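Local structure of allantoin racemase (Pseudomonas fluorescens, 5LG5) at residues L35-G40 / I55-R60; R118-I123 / V139-M144. The protein racemises allantoin, interconverting its two enantiomers, and as a member of the HyuE family probably acts on other 5-monosubstituted hydantoins too. One frame throughout, in Å; residues are numbered along the deposited sequence.

Overall arrangement
Contacts 1 and 2 lie beside two different parallel sheets of the same chain, each of four strands in the order 2-1-3-4. Contact 1 comes first along the sequence and is complete before contact 2 begins; their centres are 23 Å apart and their nearest atoms about 13 Å, so they do not touch. In contact 1 the loop after strand 31-35 meets helix 47-63; in contact 2 helix 120-129 packs on strand 136-141. Both strands are outermost in their sheets within this chain, so each contact joins a helix to such a strand, directly in contact 2 and through the following loop in contact 1. Residues of both contacts also touch a second subunit of the six-chain assembly.

Contact 1 (L35-G40 / I55-R60); sequences LTPYFG and IAVMDR
Arg60 lays its side chain across the ring of Tyr38, the two crossing at about a right angle. Its CD sits over the ring centre in a CH-pi contact, 3.6 Å from the centroid of the Tyr38 ring, and its guanidinium continues nearly parallel to the ring, the planes 15° apart. The phenol OH of Tyr38 lies over the guanidinium centre, 3.3 Å from Arg60 CZ, while the methyls of Leu35 approach the opposite face. At the guanidinium edge stands Thr36 O, which also touches Arg60 CD at 3.2 Å. A bend at chi2 (52°) directs CD toward the loop. An alanine in place of Arg60 would probably leave one face of the Tyr38 ring without its cover and let the phenol turn more easily.

One turn earlier on the helix, Ala56 lies under the ring of Phe39. Ala56 CB is displaced toward the rim, 3.9 Å from the Phe39 centroid, with Ile55 CG2 in plane at the ring edge. Ala56 CB also packs on Pro37 CB at 3.8 Å. Asp59 OD1 comes between the two aromatic residues, 3.6 Å from Phe39 CE1 near that ring's plane. A single water binds the loop to the helix: it accepts from Tyr38 N at 2.7 Å and donates to Ala56 O and Asp59 OD1, joining a loop amide to two helix acceptors.

The contact fastens the link between strands 31-35 and 40-41 to helix 47-63. Val57 reaches Val6 of strand 2-7 and Leu84 of helix 81-87, and Leu35 packs on Leu4. Gly40 pairs in an antiparallel ladder with a strand of a second subunit, whose Trp236 packs on Phe39.

Contact 2 (R118-I123 / V139-M144); sequences RTVPLI and VRASGM
Val120 and Val139 pass alongside one another, pointing opposite ways, and bring the first turn of a helix against a beta strand. Val120 spreads its two methyls over the strand. CG1, anti to the backbone N (chi1 162°), rests 3.6 Å from Val139 O, whereas CG2 meets Val139 CG1 at 4.0 Å and, two residues on along the strand, Ala141 CB at 3.9 Å. One helical turn later Ile123 brings its CG2 branch to within 3.9 Å of Val139 CG1, which is thus touched by both helix residues. Val139 and Ala141 project toward the helix, and the intervening Arg140 projects away from it. Apart from the methyl on the carbonyl O, side chain meets side chain only through apolar groups.

Beyond Ala141 nothing of 142-144 touches segment 118-123. Here the chain enters a loop, where a weak bond of 3.4 Å runs from Met144 N to Ser142 OG, and Gly143 is exposed. Ser142 OG is also bonded to Thr114 O.

The contact belongs to a beta-alpha-beta unit in which helix 120-129 connects the parallel strands 110-114 and 136-141. Val120, Ile123 and Ala141 all touch Thr114, and Val139 lies on Val112 of the neighbouring strand. On the other side of the sheet Arg140, Ser142 and Met144 pack against helix 153-171, Arg140 forming a salt bridge with Asp171. Arg118 forms a salt bridge with Glu86 of a second subunit.

Contact 1 (L35-G40 / I55-R60)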
loop_
_atom_site.group_PDB
_atom_site.type_symbol
_atom_site.label_atom_id
_atom_site.label_comp_id
_atom_site.label_asym_id
_atom_site.label_seq_id
_atom_site.Cartn_x
_atom_site.Cartn_y
_atom_site.Cartn_z
ATOM N N LEU E 35 15.382 31.100 -15.179
ATOM C CA LEU E 35 16.799 30.741 -15.220
ATOM C C LEU E 35 17.042 29.475 -16.026
ATOM O O LEU E 35 16.283 28.506 -15.934
ATOM C CB LEU E 35 17.353 30.576 -13.807
ATOM C CG LEU E 35 17.266 31.790 -12.889
ATOM C CD1 LEU E 35 17.856 31.436 -11.548
ATOM C CD2 LEU E 35 18.008 32.985 -13.522
ATOM N N THR E 36 18.111 29.494 -16.815
ATOM C CA THR E 36 18.570 28.318 -17.543
ATOM C C THR E 36 19.861 27.851 -16.884
ATOM O O THR E 36 20.760 28.658 -16.663
ATOM C CB THR E 36 18.830 28.650 -19.025
ATOM O OG1 THR E 36 17.643 29.216 -19.606
ATOM C CG2 THR E 36 19.228 27.391 -19.798
ATOM N N PRO E 37 19.954 26.554 -16.538
ATOM C CA PRO E 37 21.173 26.055 -15.880
ATOM C C PRO E 37 22.410 26.262 -16.744
ATOM O O PRO E 37 22.263 26.332 -17.962
ATOM C CB PRO E 37 20.903 24.549 -15.735
ATOM C CG PRO E 37 19.403 24.431 -15.734
ATOM C CD PRO E 37 18.936 25.502 -16.694
ATOM N N TYR E 38 23.594 26.335 -16.139
ATOM C CA TYR E 38 24.820 26.592 -16.893
ATOM C C TYR E 38 25.291 25.344 -17.629
ATOM O O TYR E 38 26.131 25.423 -18.529
ATOM C CB TYR E 38 25.938 27.070 -15.968
ATOM C CG TYR E 38 25.692 28.403 -15.316
ATOM C CD1 TYR E 38 26.077 28.623 -14.002
ATOM C CD2 TYR E 38 25.088 29.445 -16.010
ATOM C CE1 TYR E 38 25.866 29.835 -13.390
ATOM C CE2 TYR E 38 24.866 30.673 -15.399
ATOM C CZ TYR E 38 25.262 30.856 -14.090
ATOM O OH TYR E 38 25.055 32.059 -13.458
ATOM N N PHE E 39 24.770 24.185 -17.228
ATOM C CA PHE E 39 25.091 22.935 -17.915
ATOM C C PHE E 39 23.931 21.944 -17.854
ATOM O O PHE E 39 22.884 22.227 -17.251
ATOM C CB PHE E 39 26.373 22.310 -17.370
ATOM C CG PHE E 39 26.294 21.922 -15.928
ATOM C CD1 PHE E 39 26.539 22.853 -14.930
ATOM C CD2 PHE E 39 25.984 20.613 -15.571
ATOM C CE1 PHE E 39 26.474 22.493 -13.591
ATOM C CE2 PHE E 39 25.918 20.235 -14.237
ATOM C CZ PHE E 39 26.161 21.178 -13.243
ATOM N N GLY E 40 24.116 20.794 -18.499
ATOM C CA GLY E 40 23.079 19.778 -18.586
ATOM C C GLY E 40 22.642 19.487 -20.010
ATOM O O GLY E 40 23.226 20.011 -20.964
ATOM N N ILE E 55 21.689 18.548 -10.305
ATOM C CA ILE E 55 22.874 19.288 -9.881
ATOM C C ILE E 55 22.985 20.611 -10.601
ATOM O O ILE E 55 23.357 21.622 -10.013
ATOM C CB ILE E 55 24.167 18.478 -10.143
ATOM C CG1 ILE E 55 24.188 17.255 -9.249
ATOM C CG2 ILE E 55 25.395 19.311 -9.813
ATOM C CD1 ILE E 55 23.927 17.644 -7.816
ATOM N N ALA E 56 22.683 20.582 -11.894
ATOM C CA ALA E 56 22.714 21.788 -12.715
ATOM C C ALA E 56 21.790 22.855 -12.160
ATOM O O ALA E 56 22.174 24.018 -12.061
ATOM C CB ALA E 56 22.338 21.452 -14.149
ATOM N N VAL E 57 20.570 22.453 -11.799
ATOM C CA VAL E 57 19.577 23.390 -11.278
ATOM C C VAL E 57 20.032 23.959 -9.939
ATOM O O VAL E 57 19.963 25.166 -9.701
ATOM C CB VAL E 57 18.175 22.715 -11.149
ATOM C CG1 VAL E 57 17.233 23.556 -10.292
ATOM C CG2 VAL E 57 17.569 22.465 -12.541
ATOM N N MET E 58 20.502 23.076 -9.065
ATOM C CA MET E 58 21.033 23.493 -7.770
ATOM C C MET E 58 22.178 24.488 -7.940
ATOM O O MET E 58 22.217 25.540 -7.296
ATOM C CB MET E 58 21.498 22.265 -6.973
ATOM C CG MET E 58 20.373 21.467 -6.327
ATOM S SD MET E 58 21.003 20.072 -5.357
ATOM C CE MET E 58 20.525 18.751 -6.455
ATOM N N ASP E 59 23.088 24.150 -8.840
ATOM C CA ASP E 59 24.197 25.028 -9.207
ATOM C C ASP E 59 23.711 26.414 -9.672
ATOM O O ASP E 59 24.174 27.457 -9.198
ATOM C CB ASP E 59 25.022 24.343 -10.308
ATOM C CG ASP E 59 26.187 25.200 -10.796
ATOM O OD1 ASP E 59 26.184 25.642 -11.973
ATOM O OD2 ASP E 59 27.117 25.404 -9.996
ATOM N N ARG E 60 22.738 26.412 -10.576
ATOM C CA ARG E 60 22.221 27.648 -11.174
ATOM C C ARG E 60 21.571 28.556 -10.143
ATOM O O ARG E 60 21.711 29.779 -10.179
ATOM C CB ARG E 60 21.214 27.317 -12.276
ATOM C CG ARG E 60 20.828 28.486 -13.184
ATOM C CD ARG E 60 22.046 29.197 -13.764
ATOM N NE ARG E 60 21.772 30.570 -14.199
ATOM C CZ ARG E 60 21.785 31.647 -13.417
ATOM N NH1 ARG E 60 22.023 31.543 -12.116
ATOM N NH2 ARG E 60 21.539 32.837 -13.944
HETATM O O HOH W 1 23.997 25.281 -13.740
#

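Contact 2 (R118-I123 / V139-M144)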
loop_
_atom_site.group_PDB
_atom_site.type_symbol
_atom_site.label_atom_id
_atom_site.label_comp_id
_atom_site.label_asym_id
_atom_site.label_seq_id
_atom_site.Cartn_x
_atom_site.Cartn_y
_atom_site.Cartn_z
ATOM N N ARG E 118 9.917 6.508 -21.963
ATOM C CA ARG E 118 10.976 6.206 -21.006
ATOM C C ARG E 118 10.989 7.141 -19.810
ATOM O O ARG E 118 11.663 6.859 -18.816
ATOM C CB ARG E 118 12.330 6.185 -21.699
ATOM C CG ARG E 118 12.799 7.549 -22.179
ATOM C CD ARG E 118 14.204 7.457 -22.768
ATOM N NE ARG E 118 15.189 7.179 -21.726
ATOM C CZ ARG E 118 16.427 6.745 -21.939
ATOM N NH1 ARG E 118 16.854 6.505 -23.171
ATOM N NH2 ARG E 118 17.234 6.535 -20.906
ATOM N N THR E 119 10.256 8.252 -19.913
ATOM C CA THR E 119 10.172 9.201 -18.816
ATOM C C THR E 119 9.024 8.866 -17.875
ATOM O O THR E 119 8.997 9.355 -16.751
ATOM C CB THR E 119 9.988 10.662 -19.303
ATOM O OG1 THR E 119 8.657 10.837 -19.809
ATOM C CG2 THR E 119 10.992 10.988 -20.390
ATOM N N VAL E 120 8.109 8.009 -18.332
ATOM C CA VAL E 120 6.921 7.639 -17.555
ATOM C C VAL E 120 7.251 7.038 -16.178
ATOM O O VAL E 120 6.700 7.478 -15.159
ATOM C CB VAL E 120 5.987 6.698 -18.364
ATOM C CG1 VAL E 120 5.004 5.961 -17.438
ATOM C CG2 VAL E 120 5.247 7.491 -19.426
ATOM N N PRO E 121 8.154 6.035 -16.134
ATOM C CA PRO E 121 8.454 5.500 -14.799
ATOM C C PRO E 121 9.144 6.516 -13.882
ATOM O O PRO E 121 8.977 6.443 -12.664
ATOM C CB PRO E 121 9.351 4.281 -15.089
ATOM C CG PRO E 121 9.859 4.479 -16.480
ATOM C CD PRO E 121 8.765 5.220 -17.204
ATOM N N LEU E 122 9.881 7.460 -14.456
ATOM C CA LEU E 122 10.516 8.512 -13.669
ATOM C C LEU E 122 9.432 9.371 -12.993
ATOM O O LEU E 122 9.522 9.709 -11.808
ATOM C CB LEU E 122 11.403 9.395 -14.557
ATOM C CG LEU E 122 12.689 8.868 -15.234
ATOM C CD1 LEU E 122 13.893 9.780 -15.041
ATOM C CD2 LEU E 122 13.008 7.434 -14.890
ATOM N N ILE E 123 8.418 9.752 -13.763
ATOM C CA ILE E 123 7.305 10.538 -13.216
ATOM C C ILE E 123 6.521 9.744 -12.177
ATOM O O ILE E 123 6.190 10.261 -11.108
ATOM C CB ILE E 123 6.389 11.034 -14.346
ATOM C CG1 ILE E 123 7.201 11.966 -15.253
ATOM C CG2 ILE E 123 5.131 11.727 -13.792
ATOM C CD1 ILE E 123 6.551 12.242 -16.594
ATOM N N VAL E 139 0.036 7.726 -15.922
ATOM C CA VAL E 139 0.983 8.622 -16.546
ATOM C C VAL E 139 1.180 8.112 -17.952
ATOM O O VAL E 139 1.581 6.964 -18.146
ATOM C CB VAL E 139 2.321 8.630 -15.792
ATOM C CG1 VAL E 139 3.359 9.546 -16.513
ATOM C CG2 VAL E 139 2.088 9.056 -14.359
ATOM N N ARG E 140 0.869 8.944 -18.936
ATOM C CA ARG E 140 0.907 8.509 -20.326
ATOM C C ARG E 140 1.857 9.342 -21.157
ATOM O O ARG E 140 1.962 10.559 -20.975
ATOM C CB ARG E 140 -0.481 8.598 -20.950
ATOM C CG ARG E 140 -1.474 7.633 -20.381
ATOM C CD ARG E 140 -2.743 7.679 -21.193
ATOM N NE ARG E 140 -3.522 6.476 -20.983
ATOM C CZ ARG E 140 -3.616 5.500 -21.873
ATOM N NH1 ARG E 140 -3.002 5.618 -23.043
ATOM N NH2 ARG E 140 -4.341 4.428 -21.596
ATOM N N ALA E 141 2.511 8.686 -22.105
ATOM C CA ALA E 141 3.447 9.369 -22.981
ATOM C C ALA E 141 2.809 9.648 -24.336
ATOM O O ALA E 141 2.209 8.772 -24.940
ATOM C CB ALA E 141 4.715 8.533 -23.153
ATOM N N SER E 142 2.970 10.869 -24.821
ATOM C CA SER E 142 2.474 11.218 -26.143
ATOM C C SER E 142 3.314 10.532 -27.222
ATOM O O SER E 142 2.831 10.285 -28.322
ATOM C CB SER E 142 2.478 12.736 -26.315
ATOM O OG SER E 142 3.797 13.230 -26.279
ATOM N N GLY E 143 4.583 10.261 -26.916
ATOM C CA GLY E 143 5.476 9.612 -27.865
ATOM C C GLY E 143 6.299 10.617 -28.654
ATOM O O GLY E 143 7.002 10.267 -29.607
ATOM N N MET E 144 6.221 11.873 -28.243
ATOM C CA MET E 144 6.963 12.938 -28.902
ATOM C C MET E 144 8.017 13.476 -27.953
ATOM O O MET E 144 7.727 13.711 -26.778
ATOM C CB MET E 144 6.031 14.087 -29.289
ATOM C CG MET E 144 4.689 13.659 -29.839
ATOM S SD MET E 144 4.457 14.209 -31.532
ATOM C CE MET E 144 5.595 13.128 -32.385
#